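Local coordinates for protein carboxyl esterase NP (Bacillus subtilis, PDB 4CCW) that hydrolyses carboxylic esters to an alcohol and a carboxylate, as a carboxylesterase of the alpha/beta hydrolase superfamily also known as naproxen esterase, at residues N22-L27 with V197-A202; T39-T44 with R104-N109; D87-K92 with A108-D113. All coordinates share one frame; numbering follows the deposited sequence.

Overall arrangement
Contacts 2 and 3 both use helix 104-118 and their centres lie about 5 Å apart, contact 2 at the surface and contact 3 in the interior. The helix meets the tip of the hairpin of strands 32-39 and 42-49 with an asparagine and an aspartate, and the loop after strand 82-86 with the face of a tryptophan. Contact 1 stands apart, its centre about 21 Å from that of contact 3. It joins helix 12-24 to helix 194-205 through one buried hydrogen bond, whereas contact 3, also buried, relies on packing against an indole, and contact 2 on a stacked guanidinium and amide and a phenylalanine ring set steeply to a carboxylate.

Contact 1. Residues N22-L27 with V197-A202; sequences NESLSL and VKQFQA
Gln199 OE1 is gripped by two hydroxyls: Ser24 OG donates to it over 2.8 Å, and Thr68 OG1, on a nearby loop, is its second partner. The serine comes in at a C=O...donor angle of 135°, tilted 24° from the plane of the carbonyl. Gln199 reaches across because its CG stands anti to the backbone N (chi1 -180°) and the chain runs on extended, which carries the amide from helix 194-205 to helix 12-24. On the way Gln199 CB passes 3.5 Å from Ser24 OG, and Ser24 CB lies 3.1 Å from Gln199 OE1. Gln199 NE2 bonds to Ser66 OG and Tyr17 OH, so both ends of the buried amide are satisfied and its rotation is fixed. A leucine here would probably leave the hydroxyls of Ser24, Thr68, Ser66 and Tyr17 without their shared amide mate in a buried place. The two helices thus meet through a polar bridge beside the loop that carries Ser66 and Thr68, while the next residue, Phe200, sets its ring edge-to-face with Phe65 of the ligand pocket.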
loop_
_atom_site.group_PDB
_atom_site.type_symbol
_atom_site.label_atom_id
_atom_site.label_comp_id
_atom_site.label_asym_id
_atom_site.label_seq_id
_atom_site.Cartn_x
_atom_site.Cartn_y
_atom_site.Cartn_z
ATOM N N ASN A 22 4.952 2.443 16.853
ATOM C CA ASN A 22 4.098 2.062 17.974
ATOM C C ASN A 22 3.199 3.210 18.418
ATOM O O ASN A 22 2.041 2.995 18.770
ATOM C CB ASN A 22 4.944 1.537 19.143
ATOM C CG ASN A 22 5.574 0.187 18.839
ATOM O OD1 ASN A 22 5.192 -0.487 17.879
ATOM N ND2 ASN A 22 6.545 -0.210 19.642
ATOM N N GLU A 23 3.734 4.427 18.380
ATOM C CA GLU A 23 2.954 5.604 18.743
ATOM C C GLU A 23 1.852 5.918 17.726
ATOM O O GLU A 23 0.766 6.344 18.104
ATOM C CB GLU A 23 3.865 6.801 19.004
ATOM C CG GLU A 23 4.723 6.573 20.240
ATOM C CD GLU A 23 5.553 7.768 20.642
ATOM O OE1 GLU A 23 5.355 8.860 20.078
ATOM O OE2 GLU A 23 6.411 7.611 21.537
ATOM N N SER A 24 2.127 5.681 16.443
ATOM C CA SER A 24 1.091 5.804 15.404
ATOM C C SER A 24 -0.048 4.795 15.577
ATOM O O SER A 24 -1.183 5.075 15.202
ATOM C CB SER A 24 1.688 5.654 14.011
ATOM O OG SER A 24 2.470 6.781 13.658
ATOM N N LEU A 25 0.250 3.624 16.134
ATOM C CA LEU A 25 -0.788 2.616 16.365
ATOM C C LEU A 25 -1.834 3.033 17.403
ATOM O O LEU A 25 -2.907 2.446 17.469
ATOM C CB LEU A 25 -0.186 1.256 16.728
ATOM C CG LEU A 25 0.245 0.334 15.588
ATOM C CD1 LEU A 25 0.352 -1.089 16.112
ATOM C CD2 LEU A 25 -0.728 0.383 14.414
ATOM N N SER A 26 -1.527 4.058 18.191
ATOM C CA SER A 26 -2.503 4.626 19.118
ATOM C C SER A 26 -3.590 5.433 18.393
ATOM O O SER A 26 -4.601 5.798 19.003
ATOM C CB SER A 26 -1.810 5.481 20.186
ATOM O OG SER A 26 -1.382 6.722 19.651
ATOM N N LEU A 27 -3.370 5.706 17.104
ATOM C CA LEU A 27 -4.369 6.355 16.246
ATOM C C LEU A 27 -5.406 5.368 15.693
ATOM O O LEU A 27 -6.365 5.778 15.011
ATOM C CB LEU A 27 -3.700 7.098 15.081
ATOM C CG LEU A 27 -2.592 8.123 15.350
ATOM C CD1 LEU A 27 -1.983 8.597 14.036
ATOM C CD2 LEU A 27 -3.089 9.300 16.182
ATOM N N VAL A 197 3.031 11.640 10.838
ATOM C CA VAL A 197 4.104 12.344 10.129
ATOM C C VAL A 197 5.440 12.122 10.831
ATOM O O VAL A 197 6.455 11.911 10.156
ATOM C CB VAL A 197 3.829 13.863 9.960
ATOM C CG1 VAL A 197 5.024 14.559 9.309
ATOM C CG2 VAL A 197 2.584 14.100 9.121
ATOM N N LYS A 198 5.440 12.195 12.166
ATOM C CA LYS A 198 6.635 11.910 12.960
ATOM C C LYS A 198 7.226 10.546 12.619
ATOM O O LYS A 198 8.448 10.405 12.523
ATOM C CB LYS A 198 6.349 11.993 14.466
ATOM C CG LYS A 198 6.456 13.392 15.056
ATOM C CD LYS A 198 6.320 13.339 16.571
ATOM C CE LYS A 198 6.559 14.700 17.212
ATOM N NZ LYS A 198 6.818 14.593 18.676
ATOM N N GLN A 199 6.353 9.551 12.439
ATOM C CA GLN A 199 6.778 8.212 12.031
ATOM C C GLN A 199 7.368 8.200 10.623
ATOM O O GLN A 199 8.383 7.549 10.364
ATOM C CB GLN A 199 5.620 7.207 12.139
ATOM C CG GLN A 199 5.997 5.786 11.729
ATOM C CD GLN A 199 4.804 4.900 11.419
ATOM O OE1 GLN A 199 3.660 5.263 11.668
ATOM N NE2 GLN A 199 5.074 3.724 10.885
ATOM N N PHE A 200 6.715 8.905 9.708
ATOM C CA PHE A 200 7.177 8.966 8.329
ATOM C C PHE A 200 8.578 9.593 8.293
ATOM O O PHE A 200 9.477 9.076 7.628
ATOM C CB PHE A 200 6.173 9.734 7.458
ATOM C CG PHE A 200 6.646 9.983 6.056
ATOM C CD1 PHE A 200 6.818 8.928 5.162
ATOM C CD2 PHE A 200 6.896 11.280 5.612
ATOM C CE1 PHE A 200 7.253 9.154 3.867
ATOM C CE2 PHE A 200 7.328 11.514 4.318
ATOM C CZ PHE A 200 7.503 10.450 3.437
ATOM N N GLN A 201 8.758 10.680 9.040
ATOM C CA GLN A 201 10.054 11.337 9.165
ATOM C C GLN A 201 11.115 10.384 9.724
ATOM O O GLN A 201 12.241 10.328 9.203
ATOM C CB GLN A 201 9.937 12.586 10.055
ATOM C CG GLN A 201 8.986 13.649 9.514
ATOM C CD GLN A 201 8.984 14.931 10.333
ATOM O OE1 GLN A 201 8.429 14.983 11.437
ATOM N NE2 GLN A 201 9.585 15.980 9.787
ATOM N N ALA A 202 10.756 9.639 10.775
ATOM C CA ALA A 202 11.713 8.743 11.433
ATOM C C ALA A 202 12.104 7.615 10.484
ATOM O O ALA A 202 13.259 7.181 10.462
ATOM C CB ALA A 202 11.165 8.210 12.758
#

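Contact 2. Residues T39-T44 with R104-N109; sequences TRFGQT and RTDYAN
Arg40 and Phe41 form the two-residue turn of a beta hairpin and lay their side chains against Asn109 and Asp106, one helical turn apart near the start of helix 104-118 in this alpha/beta hydrolase fold. The hairpin joins strands 32-39 and 42-49 through a type I turn from Thr39 to Gly42. Arg40 spreads its guanidinium almost parallel to the Asn109 amide, the two planes 12° apart and stacked. Asn109 CB sits over the centre of one guanidinium face, 3.7 Å from Arg40 CZ, and Arg40 NH1 is as close to Asn109 ND2. The arginine gets there with CG in the crowded position between backbone N and carbonyl carbon (chi1 75°) and with its chain bent at chi3. The charge itself is paired a turn further on, where Arg40 NH2 makes a salt bridge with Asp113 OD1. Phe41 meets the helix differently. Its ring crosses the Asp106 carboxylate steeply, the planes 58° apart, and Phe41 CZ comes within 3.3 Å of Asp106 OD1. Next to it, Phe41 CE2 touches the backbone Asp106 O at 3.3 Å, while Asn109 CB lies at the ring edge near its plane. Arg40 CG packs over one face of the same ring, toward its rim, so the two turn residues brace each other as they approach the helix. Gly42, with a positive phi, suits the last place of the turn, where a side chain would jam against the preceding carbonyl. Thr39 OG1 accepts from Phe41 N at 3.2 Å, an ST turn, and also donates to a lone pair of Gly42 O at 2.7 Å, in the carbonyl plane.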
loop_
_atom_site.group_PDB
_atom_site.type_symbol
_atom_site.label_atom_id
_atom_site.label_comp_id
_atom_site.label_asym_id
_atom_site.label_seq_id
_atom_site.Cartn_x
_atom_site.Cartn_y
_atom_site.Cartn_z
ATOM N N THR A 39 7.606 -15.954 6.419
ATOM C CA THR A 39 7.458 -16.199 4.979
ATOM C C THR A 39 8.827 -16.581 4.445
ATOM O O THR A 39 9.822 -16.443 5.158
ATOM C CB THR A 39 6.972 -14.954 4.194
ATOM O OG1 THR A 39 8.033 -13.994 4.105
ATOM C CG2 THR A 39 5.732 -14.313 4.838
ATOM N N ARG A 40 8.886 -17.049 3.199
ATOM C CA ARG A 40 10.162 -17.495 2.609
ATOM C C ARG A 40 11.113 -16.314 2.407
ATOM O O ARG A 40 12.315 -16.503 2.178
ATOM C CB ARG A 40 9.935 -18.248 1.286
ATOM C CG ARG A 40 9.572 -17.369 0.095
ATOM C CD ARG A 40 9.155 -18.181 -1.120
ATOM N NE ARG A 40 7.765 -18.629 -1.023
ATOM C CZ ARG A 40 7.161 -19.392 -1.929
ATOM N NH1 ARG A 40 7.816 -19.798 -3.016
ATOM N NH2 ARG A 40 5.898 -19.749 -1.750
ATOM N N PHE A 41 10.562 -15.100 2.479
ATOM C CA PHE A 41 11.368 -13.885 2.376
ATOM C C PHE A 41 11.400 -13.066 3.666
ATOM O O PHE A 41 11.776 -11.891 3.654
ATOM C CB PHE A 41 10.944 -13.043 1.167
ATOM C CG PHE A 41 11.133 -13.749 -0.148
ATOM C CD1 PHE A 41 12.400 -14.141 -0.573
ATOM C CD2 PHE A 41 10.040 -14.032 -0.957
ATOM C CE1 PHE A 41 12.569 -14.804 -1.781
ATOM C CE2 PHE A 41 10.199 -14.695 -2.160
ATOM C CZ PHE A 41 11.465 -15.077 -2.577
ATOM N N GLY A 42 11.030 -13.696 4.781
ATOM C CA GLY A 42 11.285 -13.106 6.090
ATOM C C GLY A 42 10.054 -12.807 6.909
ATOM O O GLY A 42 8.918 -12.973 6.441
ATOM N N GLN A 43 10.290 -12.365 8.143
ATOM C CA GLN A 43 9.209 -12.115 9.096
ATOM C C GLN A 43 8.415 -10.873 8.715
ATOM O O GLN A 43 8.968 -9.773 8.590
ATOM C CB GLN A 43 9.753 -11.986 10.523
ATOM C CG GLN A 43 10.521 -13.210 11.017
ATOM C CD GLN A 43 9.627 -14.375 11.395
ATOM O OE1 GLN A 43 8.414 -14.230 11.530
ATOM N NE2 GLN A 43 10.229 -15.541 11.589
ATOM N N THR A 44 7.106 -11.066 8.570
ATOM C CA THR A 44 6.214 -10.055 8.032
ATOM C C THR A 44 5.242 -9.586 9.112
ATOM O O THR A 44 4.534 -10.388 9.716
ATOM C CB THR A 44 5.449 -10.634 6.824
ATOM O OG1 THR A 44 6.398 -10.984 5.813
ATOM C CG2 THR A 44 4.465 -9.637 6.247
ATOM N N ARG A 104 9.184 -9.515 -9.363
ATOM C CA ARG A 104 7.742 -9.537 -9.231
ATOM C C ARG A 104 7.263 -10.948 -8.859
ATOM O O ARG A 104 6.283 -11.110 -8.148
ATOM C CB ARG A 104 7.102 -9.042 -10.522
ATOM C CG ARG A 104 7.502 -7.601 -10.836
ATOM C CD ARG A 104 6.605 -6.987 -11.905
ATOM N NE ARG A 104 6.829 -7.557 -13.232
ATOM C CZ ARG A 104 7.837 -7.218 -14.037
ATOM N NH1 ARG A 104 8.750 -6.308 -13.654
ATOM N NH2 ARG A 104 7.942 -7.801 -15.226
ATOM N N THR A 105 7.972 -11.960 -9.326
ATOM C CA THR A 105 7.671 -13.335 -8.920
ATOM C C THR A 105 7.867 -13.514 -7.404
ATOM O O THR A 105 6.986 -14.032 -6.716
ATOM C CB THR A 105 8.516 -14.344 -9.716
ATOM O OG1 THR A 105 8.165 -14.250 -11.103
ATOM C CG2 THR A 105 8.258 -15.770 -9.243
ATOM N N ASP A 106 9.012 -13.057 -6.895
ATOM C CA ASP A 106 9.329 -13.135 -5.464
ATOM C C ASP A 106 8.251 -12.479 -4.616
ATOM O O ASP A 106 7.770 -13.071 -3.657
ATOM C CB ASP A 106 10.683 -12.477 -5.164
ATOM C CG ASP A 106 11.867 -13.304 -5.645
ATOM O OD1 ASP A 106 11.742 -14.537 -5.782
ATOM O OD2 ASP A 106 12.936 -12.710 -5.892
ATOM N N TYR A 107 7.873 -11.252 -4.975
ATOM C CA TYR A 107 6.856 -10.533 -4.224
ATOM C C TYR A 107 5.488 -11.233 -4.205
ATOM O O TYR A 107 4.827 -11.248 -3.174
ATOM C CB TYR A 107 6.742 -9.087 -4.722
ATOM C CG TYR A 107 7.893 -8.171 -4.296
ATOM C CD1 TYR A 107 8.215 -7.991 -2.946
ATOM C CD2 TYR A 107 8.621 -7.446 -5.245
ATOM C CE1 TYR A 107 9.246 -7.129 -2.560
ATOM C CE2 TYR A 107 9.649 -6.585 -4.872
ATOM C CZ TYR A 107 9.957 -6.425 -3.533
ATOM O OH TYR A 107 10.982 -5.566 -3.172
ATOM N N ALA A 108 5.058 -11.806 -5.330
ATOM C CA ALA A 108 3.804 -12.565 -5.344
ATOM C C ALA A 108 3.883 -13.812 -4.449
ATOM O O ALA A 108 2.924 -14.133 -3.743
ATOM C CB ALA A 108 3.395 -12.943 -6.761
ATOM N N ASN A 109 5.021 -14.501 -4.488
ATOM C CA ASN A 109 5.267 -15.661 -3.622
ATOM C C ASN A 109 5.339 -15.276 -2.139
ATOM O O ASN A 109 4.959 -16.063 -1.274
ATOM C CB ASN A 109 6.548 -16.403 -4.028
ATOM C CG ASN A 109 6.381 -17.245 -5.287
ATOM O OD1 ASN A 109 5.269 -17.630 -5.659
ATOM N ND2 ASN A 109 7.502 -17.544 -5.949
#

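Contact 3. Residues D87-K92 with A108-D113; sequences DIIGDK and ANWLLD
Ile88 and Ile89 begin a type II turn that runs to Asp91, closed by Asp91 N to Ile88 O at 3.2 Å, and this loop after strand 82-86 lies against Trp110 of helix 104-118. Gly90 takes the turn position with positive phi, where a side chain would press on the carbonyl before it. Trp110 swings its indole toward the loop, CG anti to the backbone N (chi1 159°), and offers a face to Ile89. The methyl Ile89 CG2 sits almost squarely above the five-membered ring, 3.5 Å from its centroid and 7° off the normal, a CH-pi contact. Ile89 CB follows along the same indole, 3.5 Å from Trp110 NE1, as the two side chains run past each other in opposite directions. Further along the indole the backbone takes over: Ile89 N lies over the face, 3.5 Å from Trp110 CZ2, and Ile88 CA is equally near Trp110 CH2. Asp87 O also approaches Trp110 CZ2, obliquely, and has a hydrogen bond with Ser95 OG. Ile88 turns its side chain to His134 of helix 130-141, touching the probable nucleophile elbow, and lies about 11 Å from the side chain of His273, probably the proton acceptor; its N bonds to His61 NE2. The contact is thus mostly van der Waals packing on the indole, from a methyl and from backbone atoms, while the bond of Trp110 NE1 to Thr44 OG1 and the methyl over the face limit how the indole can turn.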
loop_
_atom_site.group_PDB
_atom_site.type_symbol
_atom_site.label_atom_id
_atom_site.label_comp_id
_atom_site.label_asym_id
_atom_site.label_seq_id
_atom_site.Cartn_x
_atom_site.Cartn_y
_atom_site.Cartn_z
ATOM N N ASP A 87 2.557 -5.288 6.456
ATOM C CA ASP A 87 3.715 -4.447 6.120
ATOM C C ASP A 87 4.481 -5.086 4.969
ATOM O O ASP A 87 4.946 -6.219 5.085
ATOM C CB ASP A 87 4.648 -4.235 7.318
ATOM C CG ASP A 87 4.216 -3.100 8.235
ATOM O OD1 ASP A 87 3.290 -2.340 7.902
ATOM O OD2 ASP A 87 4.817 -2.967 9.327
ATOM N N ILE A 88 4.579 -4.365 3.850
ATOM C CA ILE A 88 5.234 -4.873 2.638
ATOM C C ILE A 88 6.711 -5.154 2.881
ATOM O O ILE A 88 7.472 -4.283 3.330
ATOM C CB ILE A 88 5.040 -3.924 1.426
ATOM C CG1 ILE A 88 3.554 -3.795 1.083
ATOM C CG2 ILE A 88 5.827 -4.407 0.215
ATOM C CD1 ILE A 88 3.255 -2.596 0.200
ATOM N N ILE A 89 7.106 -6.382 2.570
ATOM C CA ILE A 89 8.469 -6.828 2.774
ATOM C C ILE A 89 9.459 -6.005 1.957
ATOM O O ILE A 89 9.253 -5.781 0.762
ATOM C CB ILE A 89 8.609 -8.344 2.483
ATOM C CG1 ILE A 89 9.893 -8.900 3.096
ATOM C CG2 ILE A 89 8.513 -8.632 0.988
ATOM C CD1 ILE A 89 9.730 -9.366 4.525
ATOM N N GLY A 90 10.523 -5.546 2.617
ATOM C CA GLY A 90 11.555 -4.712 1.996
ATOM C C GLY A 90 11.335 -3.203 2.081
ATOM O O GLY A 90 12.269 -2.428 1.856
ATOM N N ASP A 91 10.114 -2.784 2.406
ATOM C CA ASP A 91 9.776 -1.355 2.508
ATOM C C ASP A 91 10.017 -0.861 3.946
ATOM O O ASP A 91 10.229 -1.662 4.857
ATOM C CB ASP A 91 8.315 -1.112 2.066
ATOM C CG ASP A 91 8.002 0.356 1.815
ATOM O OD1 ASP A 91 8.919 1.143 1.500
ATOM O OD2 ASP A 91 6.821 0.740 1.924
ATOM N N LYS A 92 10.025 0.456 4.134
ATOM C CA LYS A 92 10.302 1.060 5.438
ATOM C C LYS A 92 9.137 0.865 6.410
ATOM O O LYS A 92 8.154 1.613 6.395
ATOM C CB LYS A 92 10.669 2.549 5.267
ATOM C CG LYS A 92 11.352 3.195 6.473
ATOM C CD LYS A 92 12.771 2.674 6.720
ATOM C CE LYS A 92 13.693 2.867 5.524
ATOM N NZ LYS A 92 13.959 4.298 5.212
ATOM N N ALA A 108 5.058 -11.806 -5.330
ATOM C CA ALA A 108 3.804 -12.565 -5.344
ATOM C C ALA A 108 3.883 -13.812 -4.449
ATOM O O ALA A 108 2.924 -14.133 -3.743
ATOM C CB ALA A 108 3.395 -12.943 -6.761
ATOM N N ASN A 109 5.021 -14.501 -4.488
ATOM C CA ASN A 109 5.267 -15.661 -3.622
ATOM C C ASN A 109 5.339 -15.276 -2.139
ATOM O O ASN A 109 4.959 -16.063 -1.274
ATOM C CB ASN A 109 6.548 -16.403 -4.028
ATOM C CG ASN A 109 6.381 -17.245 -5.287
ATOM O OD1 ASN A 109 5.269 -17.630 -5.659
ATOM N ND2 ASN A 109 7.502 -17.544 -5.949
ATOM N N TRP A 110 5.833 -14.070 -1.854
ATOM C CA TRP A 110 5.852 -13.550 -0.480
ATOM C C TRP A 110 4.427 -13.429 0.018
ATOM O O TRP A 110 4.074 -13.937 1.085
ATOM C CB TRP A 110 6.594 -12.199 -0.408
ATOM C CG TRP A 110 6.229 -11.390 0.818
ATOM C CD1 TRP A 110 6.600 -11.633 2.139
ATOM C CD2 TRP A 110 5.355 -10.209 0.879
ATOM N NE1 TRP A 110 6.048 -10.703 2.988
ATOM C CE2 TRP A 110 5.289 -9.818 2.294
ATOM C CE3 TRP A 110 4.666 -9.449 -0.064
ATOM C CZ2 TRP A 110 4.544 -8.726 2.718
ATOM C CZ3 TRP A 110 3.916 -8.353 0.380
ATOM C CH2 TRP A 110 3.863 -7.998 1.736
ATOM N N LEU A 111 3.587 -12.785 -0.781
ATOM C CA LEU A 111 2.193 -12.577 -0.412
ATOM C C LEU A 111 1.415 -13.897 -0.356
ATOM O O LEU A 111 0.524 -14.057 0.488
ATOM C CB LEU A 111 1.547 -11.562 -1.357
ATOM C CG LEU A 111 0.216 -10.911 -0.953
ATOM C CD1 LEU A 111 0.230 -10.369 0.472
ATOM C CD2 LEU A 111 -0.119 -9.810 -1.944
ATOM N N LEU A 112 1.747 -14.826 -1.254
ATOM C CA LEU A 112 1.207 -16.190 -1.199
ATOM C C LEU A 112 1.392 -16.770 0.204
ATOM O O LEU A 112 0.419 -17.202 0.830
ATOM C CB LEU A 112 1.874 -17.092 -2.253
ATOM C CG LEU A 112 1.549 -18.601 -2.230
ATOM C CD1 LEU A 112 0.072 -18.859 -2.470
ATOM C CD2 LEU A 112 2.382 -19.366 -3.253
ATOM N N ASP A 113 2.636 -16.758 0.693
ATOM C CA ASP A 113 2.963 -17.213 2.048
ATOM C C ASP A 113 2.124 -16.541 3.137
ATOM O O ASP A 113 1.636 -17.200 4.050
ATOM C CB ASP A 113 4.445 -16.968 2.358
ATOM C CG ASP A 113 5.379 -17.831 1.528
ATOM O OD1 ASP A 113 4.922 -18.759 0.828
ATOM O OD2 ASP A 113 6.595 -17.574 1.594
#